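Side-chain contacts in Tll1590 protein (Thermosynechococcus elongatus, PDB 6LDQ), which is a glycosyltransferase-type protein of the GT-B clan, built here as a Rossmann-like alpha/beta domain of the glycosyl transferase 4-like family: residues A[37-42]-A[202-207]; A[43-48]-A[210-215]; A[67-72]-A[98-103]. One frame throughout, in Å; residues are numbered along the deposited sequence.

Contact 1: A[37-42]-A[202-207]; sequences GEALAA and AIALQM
Leu-40 of helix 32-42 reaches across to Ala-204 and Met-207 of helix 200-216, and its path shows how the two helices meet. CB begins on the flank of its own helix, where it packs against Val-47. With CG anti to the carbonyl carbon (chi1 -79°), the chain then swings toward the neighbouring helix, and CG comes within 4.1 Å of Ala-204 CB. There the branches part. CD2 takes the inter-helix path: it lies 4.0 Å from Ala-204 CB and 3.6 Å from Ala-204 O, the latter a van der Waals contact of a methyl with a backbone carbonyl, and its outer side approaches Met-207 CB at 4.4 Å. CD1 instead goes to Tyr-211, one turn beyond Met-207.

Ala-204 answers with a single methyl, pressed between the flank of Leu-40 and the methyl of Ala-39. The two alanine CB atoms touch at 3.6 Å, and Ala-204 CB also sits 3.7 Å from the backbone N of Leu-40. Such small groups let the backbones come close: the CA atoms of Leu-40 and Ala-204 are 5.1 Å apart, and the axes of the two short segments approach to 8.4 Å at a crossing angle of -69°. Met-207 meets Leu-40 through CB; the rest of its side chain leads away, and the residue also touches Tyr-32 and Leu-36. No hydrogen bond links the segments; they meet by van der Waals packing.

Trp-200, from an earlier turn of helix 200-216, also touches Ala-39, and Ile-203 continues the packing onto Leu-36. A steep helix crossing built on two alanines and a leucine, with both helices on one face of a mostly parallel sheet, fits the Rossmann-like alpha/beta/alpha fold of GT-B glycosyltransferases.

Contact 2: A[43-48]-A[210-215]; sequences AGWHVD and LYRQLF
Trp-45 lays its indole against three side chains of helix 200-216, of which Tyr-211 is the main one. The Tyr-211 ring stands edge-on above one face of the six-membered ring of Trp-45, a T-shaped pair with centroids 5.2 Å apart and planes at 82°. Tyr-211 CD2 is the atom lowered onto that face, off centre, at 3.9 Å from Trp-45 CZ2, while Tyr-211 CB meets Trp-45 CH2 at 3.6 Å. At the edge of the indole, near its plane, the aliphatic CG of Arg-212 comes to 4.0 Å from CZ2 of Trp-45. Phe-215 touches the neighbouring part of the six-membered ring: its CE2 lies 4.0 Å from Trp-45 CZ3, so that the indole meets the edge of the phenyl ring.

Further out, Leu-40 and Ile-8 touch both Trp-45 and Tyr-211, and Leu-10 and Leu-132 add contacts to the tyrosine. The Tyr-211 hydroxyl is hydrogen-bonded to ND1 of His-110, which pins the far end of the ring. Just before Trp-45, helix 32-42 ends in a Schellman motif at Gly-44, whose positive phi (112°) turns the chain toward strand 47-52. From there chi1 of -66°, with CG beside the backbone N, sends the indole toward the other helix.

No hydrogen bond crosses between the segments. Cohesion probably comes from dispersion and from the Tyr-211 edge directed at the indole face, while the buried tyrosine hydroxyl finds its polar partner on the sheet.

Contact 3: A[67-72]-A[98-103]; sequences HCRTIR and KAYHAK
Ile-71 and Tyr-100 form an apolar strand-to-helix contact, partly buried, where strand 68-73 near one margin of the sheet receives helix 90-104. The two side chains come from opposite directions, and both branches of the isoleucine take part. CD1 touches Tyr-100 CE2 at 3.4 Å, approaching the ring obliquely. CG2, placed anti to the backbone N by a chi1 of -74°, lies 3.6 Å from Tyr-100 CZ and reaches CE1 as well. Between them the branches follow the ring from its CD2 side round to the hydroxyl end, where Ile-71 CG2 and Tyr-100 OH are also 3.6 Å apart.

Arg-69, two residues earlier on the same side of the strand, adds a lighter touch: its NH2 stands at the edge of the tyrosine ring, 4.3 Å from Tyr-100 CE2. Other neighbours help to position the guanidinium. Ile-71 CD1 rests over one of its faces, toward the rim, and its NE makes a salt bridge to OD1 of Asp-48 on the adjoining strand, which probably offsets the charge in this setting.

Phe-50 of strand 47-52 meets the Tyr-100 ring edge-to-face, and Val-61 of the edge strand 61-63 touches Arg-69, Ile-71 and Tyr-100. The tyrosine of helix 90-104 thus rests across three adjacent strands, 61-63, 68-73 and 47-52.

How the contacts relate
Contacts 1 and 2 are successive parts of one interface along helix 200-216, their centres about 9 Å apart. Leu-40 O is probably hydrogen-bonded to Trp-45 N (3.2 Å), and Gly-37 O packs on Val-47 CG2 at 3.6 Å, which ties the two together. Contact 3 lies about 16 Å from contact 2 and about 19 Å from contact 1, centre to centre, on the opposite face of the sheet. Neighbouring strands connect it to contact 2, with the salt bridge from Asp-48 OD1 to Arg-69 NE (2.6 Å) as the link. Cys-68, facing the other way from Arg-69, meets Ala-41 and Glu-38 of contact 1. In sequence, contact 3 is nested within the loops closed by both others.

Contact 1: A[37-42]-A[202-207]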
ATOM      1  N   GLY A  37      -6.957   1.367  -7.186  1.00 26.25           N
ATOM      2  CA  GLY A  37      -7.376   2.711  -6.803  1.00 24.35           C
ATOM      3  C   GLY A  37      -8.422   3.307  -7.731  1.00 24.76           C
ATOM      4  O   GLY A  37      -9.328   4.017  -7.284  1.00 21.87           O
ATOM      5  N   GLU A  38      -8.317   3.022  -9.032  1.00 26.92           N
ATOM      6  CA  GLU A  38      -9.313   3.504  -9.988  1.00 22.09           C
ATOM      7  C   GLU A  38     -10.669   2.840  -9.765  1.00 22.14           C
ATOM      8  O   GLU A  38     -11.711   3.510  -9.804  1.00 18.30           O
ATOM      9  CB  GLU A  38      -8.831   3.259 -11.416  1.00 23.24           C
ATOM     10  CG  GLU A  38      -7.901   4.359 -11.947  1.00 32.30           C
ATOM     11  CD  GLU A  38      -6.866   3.835 -12.924  1.00 36.75           C
ATOM     12  OE1 GLU A  38      -7.083   2.736 -13.478  1.00 34.52           O
ATOM     13  OE2 GLU A  38      -5.840   4.531 -13.147  1.00 38.59           O
ATOM     14  N   ALA A  39     -10.687   1.525  -9.537  1.00 21.99           N
ATOM     15  CA  ALA A  39     -11.958   0.881  -9.215  1.00 18.59           C
ATOM     16  C   ALA A  39     -12.479   1.367  -7.868  1.00 17.74           C
ATOM     17  O   ALA A  39     -13.680   1.615  -7.712  1.00 18.30           O
ATOM     18  CB  ALA A  39     -11.799  -0.644  -9.234  1.00 23.45           C
ATOM     19  N   LEU A  40     -11.586   1.559  -6.893  1.00 17.77           N
ATOM     20  CA  LEU A  40     -12.016   2.095  -5.602  1.00 20.62           C
ATOM     21  C   LEU A  40     -12.697   3.449  -5.768  1.00 24.95           C
ATOM     22  O   LEU A  40     -13.768   3.693  -5.198  1.00 23.78           O
ATOM     23  CB  LEU A  40     -10.823   2.218  -4.659  1.00 18.77           C
ATOM     24  CG  LEU A  40     -10.348   0.933  -3.975  1.00 22.19           C
ATOM     25  CD1 LEU A  40      -8.981   1.153  -3.357  1.00 20.26           C
ATOM     26  CD2 LEU A  40     -11.360   0.504  -2.926  1.00 16.64           C
ATOM     27  N   ALA A  41     -12.084   4.342  -6.550  1.00 18.87           N
ATOM     28  CA  ALA A  41     -12.633   5.684  -6.744  1.00 22.81           C
ATOM     29  C   ALA A  41     -13.963   5.650  -7.482  1.00 21.56           C
ATOM     30  O   ALA A  41     -14.847   6.470  -7.199  1.00 25.65           O
ATOM     31  CB  ALA A  41     -11.640   6.554  -7.499  1.00 27.42           C
ATOM     32  N   ALA A  42     -14.117   4.716  -8.424  1.00 24.05           N
ATOM     33  CA  ALA A  42     -15.416   4.471  -9.050  1.00 25.76           C
ATOM     34  C   ALA A  42     -16.502   4.203  -8.015  1.00 28.50           C
ATOM     35  O   ALA A  42     -17.644   4.652  -8.174  1.00 31.67           O
ATOM     36  CB  ALA A  42     -15.308   3.296 -10.028  1.00 25.35           C
ATOM     37  N   ALA A 202     -14.979  -6.008  -8.550  1.00 13.76           N
ATOM     38  CA  ALA A 202     -15.232  -6.928  -7.441  1.00 20.26           C
ATOM     39  C   ALA A 202     -14.200  -6.747  -6.338  1.00 18.38           C
ATOM     40  O   ALA A 202     -14.547  -6.647  -5.156  1.00 19.01           O
ATOM     41  CB  ALA A 202     -15.237  -8.384  -7.922  1.00 17.93           C
ATOM     42  N   ILE A 203     -12.919  -6.698  -6.713  1.00 16.69           N
ATOM     43  CA  ILE A 203     -11.857  -6.555  -5.724  1.00 19.18           C
ATOM     44  C   ILE A 203     -12.061  -5.294  -4.892  1.00 18.40           C
ATOM     45  O   ILE A 203     -12.006  -5.323  -3.655  1.00 19.42           O
ATOM     46  CB  ILE A 203     -10.484  -6.562  -6.420  1.00 21.48           C
ATOM     47  CG1 ILE A 203     -10.126  -7.989  -6.867  1.00 23.14           C
ATOM     48  CG2 ILE A 203      -9.432  -5.975  -5.496  1.00 21.66           C
ATOM     49  CD1 ILE A 203      -9.281  -8.053  -8.122  1.00 25.72           C
ATOM     50  N   ALA A 204     -12.336  -4.176  -5.561  1.00 17.38           N
ATOM     51  CA  ALA A 204     -12.500  -2.904  -4.869  1.00 16.76           C
ATOM     52  C   ALA A 204     -13.665  -2.945  -3.890  1.00 18.15           C
ATOM     53  O   ALA A 204     -13.594  -2.360  -2.804  1.00 19.69           O
ATOM     54  CB  ALA A 204     -12.681  -1.784  -5.896  1.00 18.38           C
ATOM     55  N   LEU A 205     -14.752  -3.628  -4.260  1.00 17.28           N
ATOM     56  CA  LEU A 205     -15.883  -3.753  -3.348  1.00 17.66           C
ATOM     57  C   LEU A 205     -15.493  -4.512  -2.088  1.00 17.03           C
ATOM     58  O   LEU A 205     -15.893  -4.138  -0.978  1.00 14.12           O
ATOM     59  CB  LEU A 205     -17.046  -4.459  -4.042  1.00 17.77           C
ATOM     60  CG  LEU A 205     -17.758  -3.660  -5.141  1.00 20.57           C
ATOM     61  CD1 LEU A 205     -18.872  -4.516  -5.720  1.00 15.93           C
ATOM     62  CD2 LEU A 205     -18.272  -2.295  -4.620  1.00 18.98           C
ATOM     63  N   GLN A 206     -14.729  -5.592  -2.239  1.00 17.56           N
ATOM     64  CA  GLN A 206     -14.275  -6.322  -1.056  1.00 20.28           C
ATOM     65  C   GLN A 206     -13.285  -5.490  -0.242  1.00 17.26           C
ATOM     66  O   GLN A 206     -13.354  -5.462   0.992  1.00 19.16           O
ATOM     67  CB  GLN A 206     -13.663  -7.664  -1.476  1.00 18.10           C
ATOM     68  CG  GLN A 206     -14.715  -8.680  -1.956  1.00 15.15           C
ATOM     69  CD  GLN A 206     -15.553  -9.195  -0.811  1.00 21.19           C
ATOM     70  OE1 GLN A 206     -15.191  -9.037   0.356  1.00 22.91           O
ATOM     71  NE2 GLN A 206     -16.699  -9.787  -1.131  1.00 23.56           N
ATOM     72  N   MET A 207     -12.369  -4.792  -0.915  1.00 17.49           N
ATOM     73  CA  MET A 207     -11.429  -3.923  -0.204  1.00 21.30           C
ATOM     74  C   MET A 207     -12.156  -2.777   0.497  1.00 19.19           C
ATOM     75  O   MET A 207     -11.902  -2.491   1.678  1.00 15.62           O
ATOM     76  CB  MET A 207     -10.386  -3.374  -1.173  1.00 19.01           C
ATOM     77  CG  MET A 207      -9.026  -3.163  -0.539  1.00 25.93           C
ATOM     78  SD  MET A 207      -8.192  -4.727  -0.180  1.00 26.10           S
ATOM     79  CE  MET A 207      -7.697  -5.195  -1.835  1.00 21.49           C
TER

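Contact 2: A[43-48]-A[210-215]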
ATOM      1  N   ALA A  43     -16.173   3.460  -6.957  1.00 23.37           N
ATOM      2  CA  ALA A  43     -17.092   3.235  -5.847  1.00 28.20           C
ATOM      3  C   ALA A  43     -17.182   4.419  -4.890  1.00 26.01           C
ATOM      4  O   ALA A  43     -17.925   4.337  -3.906  1.00 28.18           O
ATOM      5  CB  ALA A  43     -16.689   1.976  -5.064  1.00 21.11           C
ATOM      6  N   GLY A  44     -16.438   5.502  -5.129  1.00 27.78           N
ATOM      7  CA  GLY A  44     -16.596   6.728  -4.365  1.00 22.92           C
ATOM      8  C   GLY A  44     -15.442   7.097  -3.458  1.00 24.35           C
ATOM      9  O   GLY A  44     -15.533   8.121  -2.768  1.00 20.49           O
ATOM     10  N   TRP A  45     -14.362   6.313  -3.428  1.00 20.68           N
ATOM     11  CA  TRP A  45     -13.226   6.638  -2.577  1.00 21.04           C
ATOM     12  C   TRP A  45     -12.395   7.747  -3.208  1.00 20.42           C
ATOM     13  O   TRP A  45     -12.240   7.817  -4.433  1.00 19.22           O
ATOM     14  CB  TRP A  45     -12.343   5.401  -2.330  1.00 17.56           C
ATOM     15  CG  TRP A  45     -13.031   4.309  -1.527  1.00 19.40           C
ATOM     16  CD1 TRP A  45     -13.692   3.229  -2.021  1.00 19.09           C
ATOM     17  CD2 TRP A  45     -13.146   4.227  -0.104  1.00 17.72           C
ATOM     18  NE1 TRP A  45     -14.214   2.476  -0.996  1.00 17.95           N
ATOM     19  CE2 TRP A  45     -13.888   3.064   0.192  1.00 14.99           C
ATOM     20  CE3 TRP A  45     -12.705   5.029   0.950  1.00 20.22           C
ATOM     21  CZ2 TRP A  45     -14.182   2.678   1.488  1.00 20.43           C
ATOM     22  CZ3 TRP A  45     -13.008   4.650   2.241  1.00 22.93           C
ATOM     23  CH2 TRP A  45     -13.732   3.479   2.502  1.00 21.50           C
ATOM     24  N   HIS A  46     -11.852   8.615  -2.360  1.00 17.67           N
ATOM     25  CA  HIS A  46     -10.893   9.626  -2.800  1.00 22.44           C
ATOM     26  C   HIS A  46      -9.494   9.031  -2.649  1.00 17.15           C
ATOM     27  O   HIS A  46      -9.022   8.850  -1.525  1.00 23.20           O
ATOM     28  CB  HIS A  46     -11.054  10.900  -1.975  1.00 18.24           C
ATOM     29  CG  HIS A  46     -12.453  11.439  -1.969  1.00 23.16           C
ATOM     30  ND1 HIS A  46     -12.790  12.623  -1.349  1.00 22.06           N
ATOM     31  CD2 HIS A  46     -13.599  10.959  -2.511  1.00 23.61           C
ATOM     32  CE1 HIS A  46     -14.085  12.848  -1.508  1.00 28.54           C
ATOM     33  NE2 HIS A  46     -14.598  11.855  -2.214  1.00 25.24           N
ATOM     34  N   VAL A  47      -8.837   8.714  -3.771  1.00 18.39           N
ATOM     35  CA  VAL A  47      -7.646   7.855  -3.789  1.00 15.13           C
ATOM     36  C   VAL A  47      -6.445   8.588  -4.385  1.00 18.32           C
ATOM     37  O   VAL A  47      -6.460   8.949  -5.568  1.00 17.20           O
ATOM     38  CB  VAL A  47      -7.878   6.570  -4.599  1.00 16.25           C
ATOM     39  CG1 VAL A  47      -6.602   5.689  -4.548  1.00 13.82           C
ATOM     40  CG2 VAL A  47      -9.136   5.833  -4.148  1.00 19.17           C
ATOM     41  N   ASP A  48      -5.368   8.693  -3.599  1.00 17.21           N
ATOM     42  CA  ASP A  48      -4.048   9.121  -4.053  1.00 14.20           C
ATOM     43  C   ASP A  48      -3.137   7.892  -4.016  1.00 17.14           C
ATOM     44  O   ASP A  48      -2.933   7.322  -2.946  1.00 18.60           O
ATOM     45  CB  ASP A  48      -3.479  10.221  -3.146  1.00 11.77           C
ATOM     46  CG  ASP A  48      -4.173  11.602  -3.344  1.00 14.55           C
ATOM     47  OD1 ASP A  48      -4.722  11.834  -4.430  1.00 14.11           O
ATOM     48  OD2 ASP A  48      -4.134  12.430  -2.411  1.00 11.66           O
ATOM     49  N   LEU A 210     -13.577  -3.869   3.694  1.00 20.19           N
ATOM     50  CA  LEU A 210     -12.580  -3.968   4.751  1.00 21.61           C
ATOM     51  C   LEU A 210     -12.273  -2.593   5.329  1.00 23.91           C
ATOM     52  O   LEU A 210     -12.300  -2.397   6.553  1.00 20.75           O
ATOM     53  CB  LEU A 210     -11.312  -4.637   4.216  1.00 20.18           C
ATOM     54  CG  LEU A 210     -11.181  -6.107   4.637  1.00 32.08           C
ATOM     55  CD1 LEU A 210     -10.726  -6.145   6.075  1.00 30.93           C
ATOM     56  CD2 LEU A 210     -12.506  -6.892   4.470  1.00 30.96           C
ATOM     57  N   TYR A 211     -12.021  -1.615   4.450  1.00 18.88           N
ATOM     58  CA  TYR A 211     -11.783  -0.246   4.898  1.00 20.04           C
ATOM     59  C   TYR A 211     -12.857   0.190   5.890  1.00 22.13           C
ATOM     60  O   TYR A 211     -12.560   0.628   7.007  1.00 24.91           O
ATOM     61  CB  TYR A 211     -11.761   0.703   3.692  1.00 17.11           C
ATOM     62  CG  TYR A 211     -10.632   0.492   2.685  1.00 19.32           C
ATOM     63  CD1 TYR A 211      -9.634  -0.469   2.891  1.00 19.62           C
ATOM     64  CD2 TYR A 211     -10.571   1.259   1.526  1.00 18.74           C
ATOM     65  CE1 TYR A 211      -8.623  -0.657   1.966  1.00 18.57           C
ATOM     66  CE2 TYR A 211      -9.575   1.088   0.596  1.00 17.23           C
ATOM     67  CZ  TYR A 211      -8.589   0.127   0.823  1.00 20.54           C
ATOM     68  OH  TYR A 211      -7.599  -0.034  -0.117  1.00 19.04           O
ATOM     69  N   ARG A 212     -14.125   0.029   5.510  1.00 20.84           N
ATOM     70  CA  ARG A 212     -15.203   0.477   6.378  1.00 22.65           C
ATOM     71  C   ARG A 212     -15.225  -0.301   7.687  1.00 23.79           C
ATOM     72  O   ARG A 212     -15.423   0.280   8.758  1.00 28.72           O
ATOM     73  CB  ARG A 212     -16.529   0.368   5.628  1.00 22.79           C
ATOM     74  CG  ARG A 212     -16.554   1.226   4.366  1.00 23.75           C
ATOM     75  CD  ARG A 212     -17.972   1.421   3.840  1.00 29.49           C
ATOM     76  NE  ARG A 212     -18.292   0.397   2.855  1.00 31.35           N
ATOM     77  CZ  ARG A 212     -18.862  -0.763   3.155  1.00 29.86           C
ATOM     78  NH1 ARG A 212     -19.116  -1.650   2.202  1.00 30.96           N
ATOM     79  NH2 ARG A 212     -19.173  -1.037   4.415  1.00 33.97           N
ATOM     80  N   GLN A 213     -15.002  -1.613   7.624  1.00 21.58           N
ATOM     81  CA  GLN A 213     -14.867  -2.413   8.839  1.00 24.56           C
ATOM     82  C   GLN A 213     -13.805  -1.837   9.772  1.00 24.73           C
ATOM     83  O   GLN A 213     -14.047  -1.649  10.971  1.00 26.43           O
ATOM     84  CB  GLN A 213     -14.500  -3.852   8.469  1.00 26.89           C
ATOM     85  CG  GLN A 213     -15.594  -4.868   8.634  1.00 31.74           C
ATOM     86  CD  GLN A 213     -15.164  -6.219   8.102  1.00 35.36           C
ATOM     87  OE1 GLN A 213     -15.817  -6.795   7.231  1.00 37.01           O
ATOM     88  NE2 GLN A 213     -14.040  -6.715   8.602  1.00 35.65           N
ATOM     89  N   LEU A 214     -12.611  -1.579   9.235  1.00 23.17           N
ATOM     90  CA  LEU A 214     -11.543  -0.954  10.014  1.00 25.27           C
ATOM     91  C   LEU A 214     -11.999   0.358  10.645  1.00 29.04           C
ATOM     92  O   LEU A 214     -11.762   0.604  11.833  1.00 35.51           O
ATOM     93  CB  LEU A 214     -10.329  -0.704   9.121  1.00 24.29           C
ATOM     94  CG  LEU A 214      -9.383  -1.860   8.819  1.00 31.59           C
ATOM     95  CD1 LEU A 214      -8.025  -1.294   8.443  1.00 30.25           C
ATOM     96  CD2 LEU A 214      -9.264  -2.776  10.029  1.00 28.18           C
ATOM     97  N   PHE A 215     -12.637   1.221   9.853  1.00 22.35           N
ATOM     98  CA  PHE A 215     -13.022   2.540  10.343  1.00 29.88           C
ATOM     99  C   PHE A 215     -14.056   2.442  11.459  1.00 32.10           C
ATOM    100  O   PHE A 215     -14.012   3.216  12.422  1.00 33.24           O
ATOM    101  CB  PHE A 215     -13.574   3.396   9.201  1.00 27.80           C
ATOM    102  CG  PHE A 215     -12.529   3.919   8.251  1.00 24.56           C
ATOM    103  CD1 PHE A 215     -11.380   4.548   8.721  1.00 25.70           C
ATOM    104  CD2 PHE A 215     -12.708   3.800   6.883  1.00 24.92           C
ATOM    105  CE1 PHE A 215     -10.430   5.049   7.841  1.00 23.03           C
ATOM    106  CE2 PHE A 215     -11.757   4.285   5.998  1.00 26.95           C
ATOM    107  CZ  PHE A 215     -10.620   4.924   6.480  1.00 20.52           C
TER

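Contact 3: A[67-72]-A[98-103]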
ATOM      1  N   HIS A  67     -11.335  12.423  -8.264  1.00 27.82           N
ATOM      2  CA  HIS A  67     -10.881  12.031  -6.936  1.00 25.73           C
ATOM      3  C   HIS A  67      -9.892  10.877  -6.986  1.00 21.39           C
ATOM      4  O   HIS A  67      -9.732  10.179  -5.985  1.00 26.57           O
ATOM      5  CB  HIS A  67     -12.064  11.669  -6.036  1.00 25.66           C
ATOM      6  CG  HIS A  67     -13.201  12.639  -6.118  1.00 30.78           C
ATOM      7  ND1 HIS A  67     -14.347  12.375  -6.834  1.00 33.47           N
ATOM      8  CD2 HIS A  67     -13.374  13.862  -5.563  1.00 33.04           C
ATOM      9  CE1 HIS A  67     -15.178  13.398  -6.723  1.00 34.82           C
ATOM     10  NE2 HIS A  67     -14.612  14.314  -5.954  1.00 33.58           N
ATOM     11  N   CYS A  68      -9.221  10.670  -8.122  1.00 19.93           N
ATOM     12  CA  CYS A  68      -8.271   9.573  -8.272  1.00 23.81           C
ATOM     13  C   CYS A  68      -7.062  10.062  -9.061  1.00 19.92           C
ATOM     14  O   CYS A  68      -7.210  10.549 -10.185  1.00 22.76           O
ATOM     15  CB  CYS A  68      -8.931   8.379  -8.981  1.00 25.38           C
ATOM     16  SG  CYS A  68      -7.795   7.027  -9.390  1.00 25.15           S
ATOM     17  N   ARG A  69      -5.866   9.917  -8.488  1.00 18.39           N
ATOM     18  CA  ARG A  69      -4.646  10.307  -9.181  1.00 16.39           C
ATOM     19  C   ARG A  69      -3.485   9.421  -8.743  1.00 15.58           C
ATOM     20  O   ARG A  69      -3.512   8.817  -7.668  1.00 16.02           O
ATOM     21  CB  ARG A  69      -4.289  11.770  -8.914  1.00 22.14           C
ATOM     22  CG  ARG A  69      -4.217  12.120  -7.454  1.00 24.30           C
ATOM     23  CD  ARG A  69      -4.194  13.637  -7.203  1.00 16.86           C
ATOM     24  NE  ARG A  69      -3.939  13.909  -5.793  1.00 18.38           N
ATOM     25  CZ  ARG A  69      -3.374  15.012  -5.314  1.00 21.24           C
ATOM     26  NH1 ARG A  69      -3.007  15.993  -6.132  1.00 21.71           N
ATOM     27  NH2 ARG A  69      -3.191  15.138  -4.010  1.00 22.91           N
ATOM     28  N   THR A  70      -2.459   9.373  -9.586  1.00 20.40           N
ATOM     29  CA  THR A  70      -1.164   8.786  -9.244  1.00 21.57           C
ATOM     30  C   THR A  70      -0.173   9.918  -9.016  1.00 21.20           C
ATOM     31  O   THR A  70      -0.121  10.868  -9.807  1.00 25.81           O
ATOM     32  CB  THR A  70      -0.653   7.859 -10.352  1.00 18.05           C
ATOM     33  OG1 THR A  70      -1.639   6.872 -10.637  1.00 19.69           O
ATOM     34  CG2 THR A  70       0.667   7.144  -9.943  1.00 17.78           C
ATOM     35  N   ILE A  71       0.597   9.823  -7.934  1.00 16.66           N
ATOM     36  CA  ILE A  71       1.651  10.777  -7.612  1.00 17.99           C
ATOM     37  C   ILE A  71       2.993  10.050  -7.700  1.00 17.17           C
ATOM     38  O   ILE A  71       3.174   8.986  -7.087  1.00 17.04           O
ATOM     39  CB  ILE A  71       1.422  11.393  -6.220  1.00 16.86           C
ATOM     40  CG1 ILE A  71       0.260  12.401  -6.274  1.00 21.15           C
ATOM     41  CG2 ILE A  71       2.682  12.058  -5.725  1.00 20.70           C
ATOM     42  CD1 ILE A  71      -0.504  12.551  -4.966  1.00 22.80           C
ATOM     43  N   ARG A  72       3.915  10.590  -8.492  1.00 18.95           N
ATOM     44  CA  ARG A  72       5.232   9.980  -8.662  1.00 20.14           C
ATOM     45  C   ARG A  72       6.249  10.787  -7.867  1.00 20.20           C
ATOM     46  O   ARG A  72       6.418  11.993  -8.095  1.00 21.11           O
ATOM     47  CB  ARG A  72       5.613   9.886 -10.139  1.00 18.27           C
ATOM     48  CG  ARG A  72       4.667   8.995 -10.917  1.00 22.77           C
ATOM     49  CD  ARG A  72       4.941   8.978 -12.403  1.00 22.59           C
ATOM     50  NE  ARG A  72       6.127   8.195 -12.726  1.00 32.20           N
ATOM     51  CZ  ARG A  72       6.140   6.874 -12.856  1.00 32.02           C
ATOM     52  NH1 ARG A  72       5.021   6.184 -12.691  1.00 30.41           N
ATOM     53  NH2 ARG A  72       7.277   6.247 -13.147  1.00 29.22           N
ATOM     54  N   LYS A  98       5.791  12.039   3.096  1.00 18.29           N
ATOM     55  CA  LYS A  98       5.390  12.813   4.265  1.00 20.76           C
ATOM     56  C   LYS A  98       4.999  14.247   3.911  1.00 23.37           C
ATOM     57  O   LYS A  98       4.231  14.858   4.661  1.00 22.55           O
ATOM     58  CB  LYS A  98       6.498  12.804   5.315  1.00 24.78           C
ATOM     59  CG  LYS A  98       6.504  11.536   6.172  1.00 25.64           C
ATOM     60  CD  LYS A  98       7.678  11.503   7.138  1.00 28.61           C
ATOM     61  CE  LYS A  98       7.412  12.327   8.393  1.00 26.99           C
ATOM     62  NZ  LYS A  98       7.875  13.734   8.228  1.00 38.61           N
ATOM     63  N   ALA A  99       5.474  14.784   2.779  1.00 18.79           N
ATOM     64  CA  ALA A  99       4.991  16.093   2.338  1.00 20.95           C
ATOM     65  C   ALA A  99       3.522  16.047   1.925  1.00 19.69           C
ATOM     66  O   ALA A  99       2.797  17.030   2.126  1.00 21.60           O
ATOM     67  CB  ALA A  99       5.833  16.625   1.176  1.00 18.55           C
ATOM     68  N   TYR A 100       3.068  14.934   1.334  1.00 22.96           N
ATOM     69  CA  TYR A 100       1.647  14.781   1.010  1.00 17.02           C
ATOM     70  C   TYR A 100       0.820  14.428   2.237  1.00 21.84           C
ATOM     71  O   TYR A 100      -0.277  14.974   2.427  1.00 23.99           O
ATOM     72  CB  TYR A 100       1.457  13.720  -0.078  1.00 15.30           C
ATOM     73  CG  TYR A 100       1.761  14.224  -1.464  1.00 20.02           C
ATOM     74  CD1 TYR A 100       3.070  14.213  -1.967  1.00 22.05           C
ATOM     75  CD2 TYR A 100       0.752  14.720  -2.276  1.00 18.91           C
ATOM     76  CE1 TYR A 100       3.358  14.690  -3.236  1.00 19.04           C
ATOM     77  CE2 TYR A 100       1.035  15.202  -3.547  1.00 24.42           C
ATOM     78  CZ  TYR A 100       2.331  15.182  -4.023  1.00 22.98           C
ATOM     79  OH  TYR A 100       2.575  15.656  -5.291  1.00 27.33           O
ATOM     80  N   HIS A 101       1.309  13.496   3.059  1.00 16.66           N
ATOM     81  CA  HIS A 101       0.614  13.134   4.289  1.00 19.30           C
ATOM     82  C   HIS A 101       0.514  14.314   5.251  1.00 21.63           C
ATOM     83  O   HIS A 101      -0.410  14.367   6.073  1.00 24.08           O
ATOM     84  CB  HIS A 101       1.324  11.949   4.967  1.00 18.00           C
ATOM     85  CG  HIS A 101       0.769  11.611   6.315  1.00 21.19           C
ATOM     86  ND1 HIS A 101       1.350  12.036   7.490  1.00 26.96           N
ATOM     87  CD2 HIS A 101      -0.322  10.895   6.673  1.00 20.71           C
ATOM     88  CE1 HIS A 101       0.641  11.595   8.515  1.00 26.27           C
ATOM     89  NE2 HIS A 101      -0.383  10.905   8.046  1.00 24.17           N
ATOM     90  N   ALA A 102       1.452  15.260   5.172  1.00 20.25           N
ATOM     91  CA  ALA A 102       1.413  16.412   6.070  1.00 23.22           C
ATOM     92  C   ALA A 102       0.207  17.304   5.802  1.00 17.73           C
ATOM     93  O   ALA A 102      -0.283  17.949   6.729  1.00 18.16           O
ATOM     94  CB  ALA A 102       2.690  17.237   5.951  1.00 24.22           C
ATOM     95  N   LYS A 103      -0.272  17.345   4.560  1.00 17.42           N
ATOM     96  CA  LYS A 103      -1.438  18.134   4.160  1.00 22.64           C
ATOM     97  C   LYS A 103      -2.720  17.307   4.117  1.00 21.00           C
ATOM     98  O   LYS A 103      -3.762  17.737   4.635  1.00 19.51           O
ATOM     99  CB  LYS A 103      -1.177  18.753   2.785  1.00 22.53           C
ATOM    100  CG  LYS A 103      -2.067  19.901   2.386  1.00 22.80           C
ATOM    101  CD  LYS A 103      -1.749  20.293   0.943  1.00 24.89           C
ATOM    102  CE  LYS A 103      -2.606  21.444   0.462  1.00 29.11           C
ATOM    103  NZ  LYS A 103      -2.628  21.530  -1.023  1.00 29.66           N
TER